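Local coordinates for protein carbohydrate oxidase (Microdochium nivale, PDB 3RJA) that oxidises the C1 hydroxyl of mono-, oligo- and polysaccharides to the corresponding lactones with FAD as cofactor, reducing molecular oxygen to hydrogen peroxide, at residues 350-361 with 382-392. Numbering follows the deposited sequence. Where two conformers were deposited one is given.
With ABL ((2R,3R,4R,5R)-4,5-dihydroxy-2-(hydroxymethyl)-6-oxopiperidin-3-yl beta-D-glucopyranoside), chain G.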
ATOM      1  N   ASP A 350      21.026  -2.713  16.530  1.00 22.37           N
ATOM      2  CA  ASP A 350      21.778  -3.491  15.555  1.00 22.77           C
ATOM      3  C   ASP A 350      21.242  -3.375  14.123  1.00 23.50           C
ATOM      4  O   ASP A 350      21.932  -3.784  13.166  1.00 20.06           O
ATOM      5  CB  ASP A 350      21.917  -4.960  15.980  1.00 24.78           C
ATOM      6  CG  ASP A 350      20.599  -5.682  16.037  1.00 29.66           C
ATOM      7  OD1 ASP A 350      19.584  -5.100  16.490  1.00 31.94           O
ATOM      8  OD2 ASP A 350      20.576  -6.864  15.640  1.00 37.41           O
ATOM      9  N   ARG A 351      20.047  -2.796  13.954  1.00 17.33           N
ATOM     10  CA  ARG A 351      19.579  -2.509  12.596  1.00 17.44           C
ATOM     11  C   ARG A 351      18.647  -1.273  12.573  1.00 16.46           C
ATOM     12  O   ARG A 351      18.232  -0.804  13.625  1.00 17.14           O
ATOM     13  CB  ARG A 351      18.903  -3.757  11.991  1.00 14.29           C
ATOM     14  CG  ARG A 351      17.509  -4.016  12.534  1.00 13.03           C
ATOM     15  CD  ARG A 351      17.543  -4.599  13.930  1.00 12.18           C
ATOM     16  NE  ARG A 351      16.321  -5.344  14.181  1.00 12.24           N
ATOM     17  CZ  ARG A 351      16.158  -6.223  15.158  1.00 13.02           C
ATOM     18  NH1 ARG A 351      14.995  -6.834  15.273  1.00 11.19           N
ATOM     19  NH2 ARG A 351      17.174  -6.505  16.010  1.00 12.55           N
ATOM     20  N   PHE A 352      18.348  -0.758  11.384  1.00 15.35           N
ATOM     21  CA  PHE A 352      17.390   0.343  11.234  1.00 16.72           C
ATOM     22  C   PHE A 352      15.942  -0.147  11.464  1.00 17.32           C
ATOM     23  O   PHE A 352      15.560  -1.244  11.021  1.00 18.05           O
ATOM     24  CB  PHE A 352      17.523   0.939   9.841  1.00 16.38           C
ATOM     25  CG  PHE A 352      16.559   2.045   9.552  1.00 16.26           C
ATOM     26  CD1 PHE A 352      16.592   3.224  10.279  1.00 16.61           C
ATOM     27  CD2 PHE A 352      15.603   1.905   8.533  1.00 17.40           C
ATOM     28  CE1 PHE A 352      15.687   4.254  10.015  1.00 17.68           C
ATOM     29  CE2 PHE A 352      14.686   2.934   8.244  1.00 16.73           C
ATOM     30  CZ  PHE A 352      14.734   4.112   8.986  1.00 17.10           C
ATOM     31  N   TRP A 353      15.154   0.641  12.183  1.00 15.80           N
ATOM     32  CA  TRP A 353      13.728   0.356  12.307  1.00 15.97           C
ATOM     33  C   TRP A 353      12.993   1.681  12.345  1.00 17.02           C
ATOM     34  O   TRP A 353      13.584   2.701  12.718  1.00 16.81           O
ATOM     35  CB  TRP A 353      13.383  -0.511  13.539  1.00 14.59           C
ATOM     36  CG  TRP A 353      13.727   0.110  14.889  1.00 15.79           C
ATOM     37  CD1 TRP A 353      14.833  -0.175  15.675  1.00 16.14           C
ATOM     38  CD2 TRP A 353      12.969   1.096  15.620  1.00 15.67           C
ATOM     39  NE1 TRP A 353      14.808   0.583  16.823  1.00 16.01           N
ATOM     40  CE2 TRP A 353      13.690   1.380  16.818  1.00 16.25           C
ATOM     41  CE3 TRP A 353      11.765   1.782  15.373  1.00 16.05           C
ATOM     42  CZ2 TRP A 353      13.226   2.304  17.785  1.00 15.64           C
ATOM     43  CZ3 TRP A 353      11.314   2.716  16.317  1.00 16.26           C
ATOM     44  CH2 TRP A 353      12.055   2.979  17.506  1.00 16.02           C
ATOM     45  N   PHE A 354      11.711   1.652  11.964  1.00 14.58           N
ATOM     46  CA  PHE A 354      10.805   2.766  12.180  1.00 13.72           C
ATOM     47  C   PHE A 354       9.363   2.303  12.470  1.00 13.43           C
ATOM     48  O   PHE A 354       8.997   1.147  12.206  1.00 13.14           O
ATOM     49  CB  PHE A 354      10.870   3.768  11.020  1.00 12.33           C
ATOM     50  CG  PHE A 354      10.260   3.268   9.734  1.00 14.33           C
ATOM     51  CD1 PHE A 354       8.877   3.248   9.566  1.00 13.94           C
ATOM     52  CD2 PHE A 354      11.082   2.849   8.670  1.00 15.02           C
ATOM     53  CE1 PHE A 354       8.305   2.804   8.354  1.00 14.99           C
ATOM     54  CE2 PHE A 354      10.535   2.413   7.462  1.00 15.51           C
ATOM     55  CZ  PHE A 354       9.134   2.387   7.304  1.00 16.54           C
ATOM     56  N   TYR A 355       8.566   3.202  13.046  1.00 13.36           N
ATOM     57  CA  TYR A 355       7.102   3.076  12.984  1.00 13.62           C
ATOM     58  C   TYR A 355       6.569   4.364  12.344  1.00 13.88           C
ATOM     59  O   TYR A 355       7.214   5.409  12.390  1.00 15.17           O
ATOM     60  CB  TYR A 355       6.474   2.867  14.370  1.00 12.75           C
ATOM     61  CG  TYR A 355       6.620   4.079  15.268  1.00 13.98           C
ATOM     62  CD1 TYR A 355       5.740   5.151  15.166  1.00 13.88           C
ATOM     63  CD2 TYR A 355       7.660   4.156  16.219  1.00 13.89           C
ATOM     64  CE1 TYR A 355       5.868   6.259  15.979  1.00 14.95           C
ATOM     65  CE2 TYR A 355       7.803   5.260  17.044  1.00 14.12           C
ATOM     66  CZ  TYR A 355       6.900   6.310  16.913  1.00 15.26           C
ATOM     67  OH  TYR A 355       7.013   7.426  17.694  1.00 16.16           O
ATOM     68  N   GLN A 356       5.390   4.276  11.743  1.00 14.23           N
ATOM     69  CA  GLN A 356       4.630   5.442  11.299  1.00 13.23           C
ATOM     70  C   GLN A 356       3.231   5.286  11.828  1.00 13.45           C
ATOM     71  O   GLN A 356       2.612   4.227  11.655  1.00 15.36           O
ATOM     72  CB  GLN A 356       4.612   5.556   9.771  1.00 12.54           C
ATOM     73  CG  GLN A 356       5.998   5.714   9.196  1.00 13.32           C
ATOM     74  CD  GLN A 356       6.068   5.594   7.701  1.00 14.43           C
ATOM     75  OE1 GLN A 356       6.856   6.286   7.041  1.00 15.86           O
ATOM     76  NE2 GLN A 356       5.264   4.707   7.150  1.00 16.07           N
ATOM     77  N   LEU A 357       2.744   6.333  12.496  1.00 12.84           N
ATOM     78  CA  LEU A 357       1.362   6.414  12.924  1.00 12.45           C
ATOM     79  C   LEU A 357       0.637   7.423  12.025  1.00 11.77           C
ATOM     80  O   LEU A 357       0.684   8.650  12.271  1.00 10.11           O
ATOM     81  CB  LEU A 357       1.270   6.810  14.393  1.00 13.11           C
ATOM     82  CG  LEU A 357       2.150   6.103  15.454  1.00 14.87           C
ATOM     83  CD1 LEU A 357       1.841   6.612  16.881  1.00 15.45           C
ATOM     84  CD2 LEU A 357       2.046   4.599  15.449  1.00 14.08           C
ATOM     85  N   ASP A 358      -0.008   6.871  10.989  1.00 10.68           N
ATOM     86  CA  ASP A 358      -0.708   7.677   9.991  0.50 11.19           C
ATOM     87  C   ASP A 358      -2.126   8.031  10.419  1.00 10.93           C
ATOM     88  O   ASP A 358      -2.882   7.177  10.855  1.00  9.87           O
ATOM     89  CB  ASP A 358      -0.716   6.979   8.628  0.50 10.85           C
ATOM     90  CG  ASP A 358       0.622   7.093   7.931  0.50 12.04           C
ATOM     91  OD1 ASP A 358       1.541   6.348   8.326  0.50 12.15           O
ATOM     92  OD2 ASP A 358       0.776   7.958   7.032  0.50 12.13           O
ATOM     93  N   VAL A 359      -2.465   9.312  10.284  1.00 11.38           N
ATOM     94  CA  VAL A 359      -3.810   9.792  10.557  1.00 11.05           C
ATOM     95  C   VAL A 359      -4.724   9.443   9.368  1.00 11.30           C
ATOM     96  O   VAL A 359      -4.841  10.189   8.377  1.00 13.04           O
ATOM     97  CB  VAL A 359      -3.782  11.286  10.943  1.00 11.62           C
ATOM     98  CG1 VAL A 359      -5.179  11.866  11.055  1.00 10.95           C
ATOM     99  CG2 VAL A 359      -3.009  11.461  12.278  1.00 12.43           C
ATOM    100  N   HIS A 360      -5.387   8.305   9.501  1.00 10.76           N
ATOM    101  CA  HIS A 360      -6.116   7.619   8.420  1.00 11.83           C
ATOM    102  C   HIS A 360      -7.585   8.012   8.478  1.00 12.55           C
ATOM    103  O   HIS A 360      -8.162   8.431   7.487  1.00 13.42           O
ATOM    104  CB  HIS A 360      -5.887   6.096   8.622  1.00 12.31           C
ATOM    105  CG  HIS A 360      -6.683   5.186   7.731  1.00 12.43           C
ATOM    106  ND1 HIS A 360      -7.939   4.719   8.072  1.00 11.96           N
ATOM    107  CD2 HIS A 360      -6.356   4.566   6.575  1.00 12.55           C
ATOM    108  CE1 HIS A 360      -8.379   3.900   7.131  1.00 11.78           C
ATOM    109  NE2 HIS A 360      -7.429   3.770   6.223  1.00 13.72           N
ATOM    110  N   GLY A 361      -8.185   7.916   9.662  1.00 13.33           N
ATOM    111  CA  GLY A 361      -9.572   8.283   9.845  1.00 13.26           C
ATOM    112  C   GLY A 361      -9.720   9.621  10.547  1.00 15.09           C
ATOM    113  O   GLY A 361      -8.820  10.482  10.472  1.00 14.03           O
ATOM    114  N   LYS A 382     -11.412   2.899  11.053  1.00 14.25           N
ATOM    115  CA  LYS A 382     -10.120   2.944  11.784  1.00 14.52           C
ATOM    116  C   LYS A 382      -9.476   4.307  11.655  1.00 13.69           C
ATOM    117  O   LYS A 382      -9.275   4.803  10.542  1.00 14.49           O
ATOM    118  CB  LYS A 382      -9.132   1.872  11.294  1.00 14.57           C
ATOM    119  CG  LYS A 382      -9.718   0.435  11.176  1.00 16.09           C
ATOM    120  CD  LYS A 382     -10.354  -0.053  12.517  1.00 15.59           C
ATOM    121  CE  LYS A 382     -10.519  -1.575  12.593  1.00 14.36           C
ATOM    122  NZ  LYS A 382     -11.558  -2.071  11.658  1.00 14.85           N
ATOM    123  N   LEU A 383      -9.137   4.897  12.797  1.00 13.28           N
ATOM    124  CA  LEU A 383      -8.516   6.196  12.852  1.00 13.20           C
ATOM    125  C   LEU A 383      -7.034   6.112  12.503  1.00 13.41           C
ATOM    126  O   LEU A 383      -6.514   6.958  11.742  1.00 13.09           O
ATOM    127  CB  LEU A 383      -8.709   6.845  14.260  1.00 14.57           C
ATOM    128  CG  LEU A 383      -8.239   8.303  14.332  1.00 14.72           C
ATOM    129  CD1 LEU A 383      -9.154   9.164  15.199  1.00 17.19           C
ATOM    130  CD2 LEU A 383      -6.792   8.422  14.808  1.00 15.66           C
ATOM    131  N   TRP A 384      -6.351   5.123  13.086  1.00 12.37           N
ATOM    132  CA  TRP A 384      -4.907   4.950  12.891  1.00 12.74           C
ATOM    133  C   TRP A 384      -4.573   3.846  11.883  1.00 12.32           C
ATOM    134  O   TRP A 384      -5.113   2.743  11.958  1.00 13.74           O
ATOM    135  CB  TRP A 384      -4.258   4.518  14.219  1.00 12.96           C
ATOM    136  CG  TRP A 384      -4.240   5.587  15.292  1.00 14.42           C
ATOM    137  CD1 TRP A 384      -4.959   5.596  16.469  1.00 14.63           C
ATOM    138  CD2 TRP A 384      -3.442   6.774  15.304  1.00 14.96           C
ATOM    139  NE1 TRP A 384      -4.661   6.721  17.205  1.00 15.06           N
ATOM    140  CE2 TRP A 384      -3.731   7.464  16.516  1.00 15.56           C
ATOM    141  CE3 TRP A 384      -2.527   7.337  14.401  1.00 14.74           C
ATOM    142  CZ2 TRP A 384      -3.132   8.687  16.845  1.00 15.48           C
ATOM    143  CZ3 TRP A 384      -1.920   8.555  14.738  1.00 15.87           C
ATOM    144  CH2 TRP A 384      -2.235   9.218  15.947  1.00 16.33           C
ATOM    145  N   LEU A 385      -3.652   4.134  10.982  1.00 12.22           N
ATOM    146  CA  LEU A 385      -2.984   3.130  10.154  1.00 12.07           C
ATOM    147  C   LEU A 385      -1.505   3.138  10.611  1.00 11.77           C
ATOM    148  O   LEU A 385      -0.851   4.181  10.603  1.00 11.85           O
ATOM    149  CB  LEU A 385      -3.089   3.477   8.654  1.00 11.95           C
ATOM    150  CG  LEU A 385      -2.062   2.820   7.704  1.00 12.34           C
ATOM    151  CD1 LEU A 385      -2.174   1.311   7.684  1.00 11.80           C
ATOM    152  CD2 LEU A 385      -2.186   3.325   6.301  1.00 11.96           C
ATOM    153  N   ILE A 386      -0.991   1.980  11.004  1.00 10.93           N
ATOM    154  CA  ILE A 386       0.304   1.936  11.668  1.00 10.81           C
ATOM    155  C   ILE A 386       1.204   0.976  10.930  1.00 10.26           C
ATOM    156  O   ILE A 386       0.815  -0.167  10.670  1.00 10.41           O
ATOM    157  CB  ILE A 386       0.161   1.498  13.159  1.00 10.57           C
ATOM    158  CG1 ILE A 386      -0.746   2.489  13.918  1.00 10.69           C
ATOM    159  CG2 ILE A 386       1.540   1.332  13.839  1.00  9.11           C
ATOM    160  CD1 ILE A 386      -1.107   2.028  15.370  1.00 10.63           C
ATOM    161  N   GLN A 387       2.395   1.454  10.592  1.00 10.81           N
ATOM    162  CA  GLN A 387       3.428   0.625   9.997  1.00 10.49           C
ATOM    163  C   GLN A 387       4.605   0.442  10.961  1.00 11.78           C
ATOM    164  O   GLN A 387       5.063   1.414  11.595  1.00 12.22           O
ATOM    165  CB  GLN A 387       3.913   1.207   8.655  1.00 11.07           C
ATOM    166  CG  GLN A 387       4.976   0.284   7.996  1.00 10.91           C
ATOM    167  CD  GLN A 387       5.329   0.639   6.567  1.00 12.26           C
ATOM    168  OE1 GLN A 387       5.798  -0.223   5.811  1.00 12.59           O
ATOM    169  NE2 GLN A 387       5.155   1.926   6.190  1.00 11.70           N
ATOM    170  N   PHE A 388       5.066  -0.813  11.056  1.00 11.95           N
ATOM    171  CA  PHE A 388       6.238  -1.241  11.804  1.00 12.55           C
ATOM    172  C   PHE A 388       7.185  -1.856  10.783  1.00 12.87           C
ATOM    173  O   PHE A 388       6.772  -2.714  10.001  1.00 14.14           O
ATOM    174  CB  PHE A 388       5.868  -2.357  12.796  1.00 13.44           C
ATOM    175  CG  PHE A 388       4.912  -1.948  13.889  1.00 13.40           C
ATOM    176  CD1 PHE A 388       5.378  -1.327  15.058  1.00 14.74           C
ATOM    177  CD2 PHE A 388       3.565  -2.226  13.769  1.00 13.58           C
ATOM    178  CE1 PHE A 388       4.496  -0.969  16.080  1.00 15.31           C
ATOM    179  CE2 PHE A 388       2.665  -1.881  14.778  1.00 15.39           C
ATOM    180  CZ  PHE A 388       3.131  -1.250  15.944  1.00 14.81           C
ATOM    181  N   TYR A 389       8.444  -1.435  10.786  1.00 12.87           N
ATOM    182  CA  TYR A 389       9.417  -1.805   9.716  1.00 13.34           C
ATOM    183  C   TYR A 389      10.783  -2.058  10.365  1.00 13.45           C
ATOM    184  O   TYR A 389      11.228  -1.247  11.167  1.00 13.50           O
ATOM    185  CB  TYR A 389       9.561  -0.659   8.737  1.00 11.85           C
ATOM    186  CG  TYR A 389      10.016  -0.995   7.322  1.00 13.09           C
ATOM    187  CD1 TYR A 389       9.085  -1.284   6.327  1.00 13.51           C
ATOM    188  CD2 TYR A 389      11.372  -0.957   6.956  1.00 14.04           C
ATOM    189  CE1 TYR A 389       9.469  -1.547   5.023  1.00 14.07           C
ATOM    190  CE2 TYR A 389      11.765  -1.213   5.626  1.00 13.45           C
ATOM    191  CZ  TYR A 389      10.792  -1.506   4.677  1.00 14.22           C
ATOM    192  OH  TYR A 389      11.127  -1.776   3.369  1.00 15.93           O
ATOM    193  N   ASP A 390      11.418  -3.165   9.995  1.00 12.96           N
ATOM    194  CA  ASP A 390      12.617  -3.685  10.634  1.00 13.50           C
ATOM    195  C   ASP A 390      13.624  -4.087   9.542  1.00 13.47           C
ATOM    196  O   ASP A 390      13.497  -5.138   8.915  1.00 12.75           O
ATOM    197  CB  ASP A 390      12.211  -4.891  11.464  1.00 13.83           C
ATOM    198  CG  ASP A 390      13.325  -5.419  12.342  1.00 15.99           C
ATOM    199  OD1 ASP A 390      14.438  -4.821  12.334  1.00 15.23           O
ATOM    200  OD2 ASP A 390      13.072  -6.462  13.020  1.00 14.59           O
ATOM    201  N   ARG A 391      14.614  -3.237   9.310  1.00 12.56           N
ATOM    202  CA  ARG A 391      15.478  -3.407   8.146  1.00 14.50           C
ATOM    203  C   ARG A 391      16.993  -3.625   8.429  1.00 14.91           C
ATOM    204  O   ARG A 391      17.649  -2.785   9.023  1.00 13.99           O
ATOM    205  CB  ARG A 391      15.304  -2.225   7.184  1.00 13.43           C
ATOM    206  CG  ARG A 391      16.241  -2.308   5.992  1.00 15.44           C
ATOM    207  CD  ARG A 391      15.963  -1.268   4.939  1.00 18.47           C
ATOM    208  NE  ARG A 391      16.471   0.072   5.246  1.00 20.89           N
ATOM    209  CZ  ARG A 391      15.805   1.214   4.962  1.00 25.80           C
ATOM    210  NH1 ARG A 391      14.554   1.206   4.425  1.00 22.17           N
ATOM    211  NH2 ARG A 391      16.370   2.386   5.241  1.00 21.97           N
ATOM    212  N   TYR A 392      17.518  -4.745   7.932  1.00 15.49           N
ATOM    213  CA  TYR A 392      18.942  -5.042   7.937  1.00 15.42           C
ATOM    214  C   TYR A 392      19.592  -4.639   6.606  1.00 17.45           C
ATOM    215  O   TYR A 392      18.896  -4.351   5.605  1.00 16.96           O
ATOM    216  CB  TYR A 392      19.155  -6.526   8.197  1.00 15.94           C
ATOM    217  CG  TYR A 392      18.946  -6.935   9.642  1.00 15.89           C
ATOM    218  CD1 TYR A 392      17.657  -7.081  10.166  1.00 15.32           C
ATOM    219  CD2 TYR A 392      20.047  -7.167  10.494  1.00 16.76           C
ATOM    220  CE1 TYR A 392      17.450  -7.461  11.481  1.00 15.78           C
ATOM    221  CE2 TYR A 392      19.865  -7.540  11.817  1.00 16.01           C
ATOM    222  CZ  TYR A 392      18.573  -7.681  12.309  1.00 16.66           C
ATOM    223  OH  TYR A 392      18.383  -8.066  13.601  1.00 17.46           O
TER
HETATM  224  C1A ABL G 604       6.005   2.909   3.266  1.00 42.43           C
HETATM  225  O1A ABL G 604       4.815   2.534   3.158  1.00 45.61           O
HETATM  226  C2A ABL G 604       6.347   4.315   3.802  1.00 42.65           C
HETATM  227  O2A ABL G 604       5.316   5.201   3.370  1.00 39.75           O
HETATM  228  C3A ABL G 604       7.736   4.829   3.348  1.00 38.30           C
HETATM  229  O3A ABL G 604       8.048   5.978   4.175  1.00 38.64           O
HETATM  230  C4A ABL G 604       8.779   3.759   3.606  1.00 40.88           C
HETATM  231  O1  ABL G 604      10.109   4.209   3.241  1.00 43.18           O
HETATM  232  C5A ABL G 604       8.437   2.491   2.749  1.00 40.31           C
HETATM  233  N5  ABL G 604       7.019   2.077   2.927  1.00 39.74           N
HETATM  234  C6A ABL G 604       9.290   1.258   3.141  1.00 39.00           C
HETATM  235  O6A ABL G 604       9.461   0.315   2.067  1.00 35.72           O
HETATM  236  C1  ABL G 604      11.007   4.699   4.278  1.00 45.15           C
HETATM  237  C2  ABL G 604      12.483   4.531   3.837  1.00 46.58           C
HETATM  238  O2  ABL G 604      12.726   3.143   3.580  1.00 51.76           O
HETATM  239  C3  ABL G 604      13.405   5.080   4.934  1.00 48.71           C
HETATM  240  O3  ABL G 604      14.779   4.968   4.565  1.00 50.06           O
HETATM  241  C4  ABL G 604      12.996   6.556   5.247  1.00 46.14           C
HETATM  242  O4  ABL G 604      13.820   7.138   6.247  1.00 48.59           O
HETATM  243  C5  ABL G 604      11.527   6.606   5.684  1.00 44.99           C
HETATM  244  O5  ABL G 604      10.720   6.047   4.619  1.00 45.16           O
HETATM  245  C6  ABL G 604      11.069   8.022   6.053  1.00 40.74           C
HETATM  246  O6  ABL G 604      11.290   8.972   5.060  1.00 36.37           O
HETATM  247  O   HOH W   1       1.371   3.920   8.248  0.50  7.79           O
HETATM  248  O   HOH W   2       2.706   4.013   6.879  0.50  8.01           O
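F352 to D358 pair with R391 to L385 as neighbouring antiparallel strands, axes 4.7 Å apart, within the large antiparallel sheet of this FAD-linked oxidase; strands 245-251 and 318-326 flank the pair. Hydrogen-bonded pairs F352/R391, F354/Y389, Q356/Q387 and D358/L385 alternate with non-hydrogen-bonded ones. The bond from F352 N to R391 O is weak, whereas R391 N reaches F352 O at 2.8 Å.

The hydrogen-bonded pairs direct their side chains to the face that carries the bound disaccharide analogue. There Y389 CB lies over the F354 ring, 3.5 Å from its centroid in a CH-pi contact, and the two ring planes are nearly parallel (10°) but offset, with little of one ring above the other. One face of the R391 guanidinium lies against F352 CD2. The bend of R391 at chi3 (78°) turns NH1 and NH2 to the glucosyl hydroxyls O2 and O3, and NH2 meets O3 nearly straight (177°). E317 binds both R391 NH1 and the Y389 hydroxyl, which accepts from O6A of the lactam unit. Q387 NE2 donates weakly to O1A, while its OE1 is held by Y72.

W353, Y355, L357 and V359 point to the other face with D390, F388, I386 and W384. L357 CB packs on W384 CZ3, and L357 CD2 on I386 CG2 (3.7 Å). Helix 403-414 covers F388 and D390.

Charge closes one end: R351 presents its NE and NH1 edge to the D390 carboxylate, NE to OD1 at 2.7 Å and NH1 to OD2, in nearly coplanar groups, while NH2 binds D350. R351 CB sits over the centre of the Y392 ring. At the far end L383 O accepts from both H360 N and G361 N; the H360 imidazole is held at both nitrogens, NE2 by the Y377 hydroxyl and ND1 by donating to K382 O at 2.8 Å.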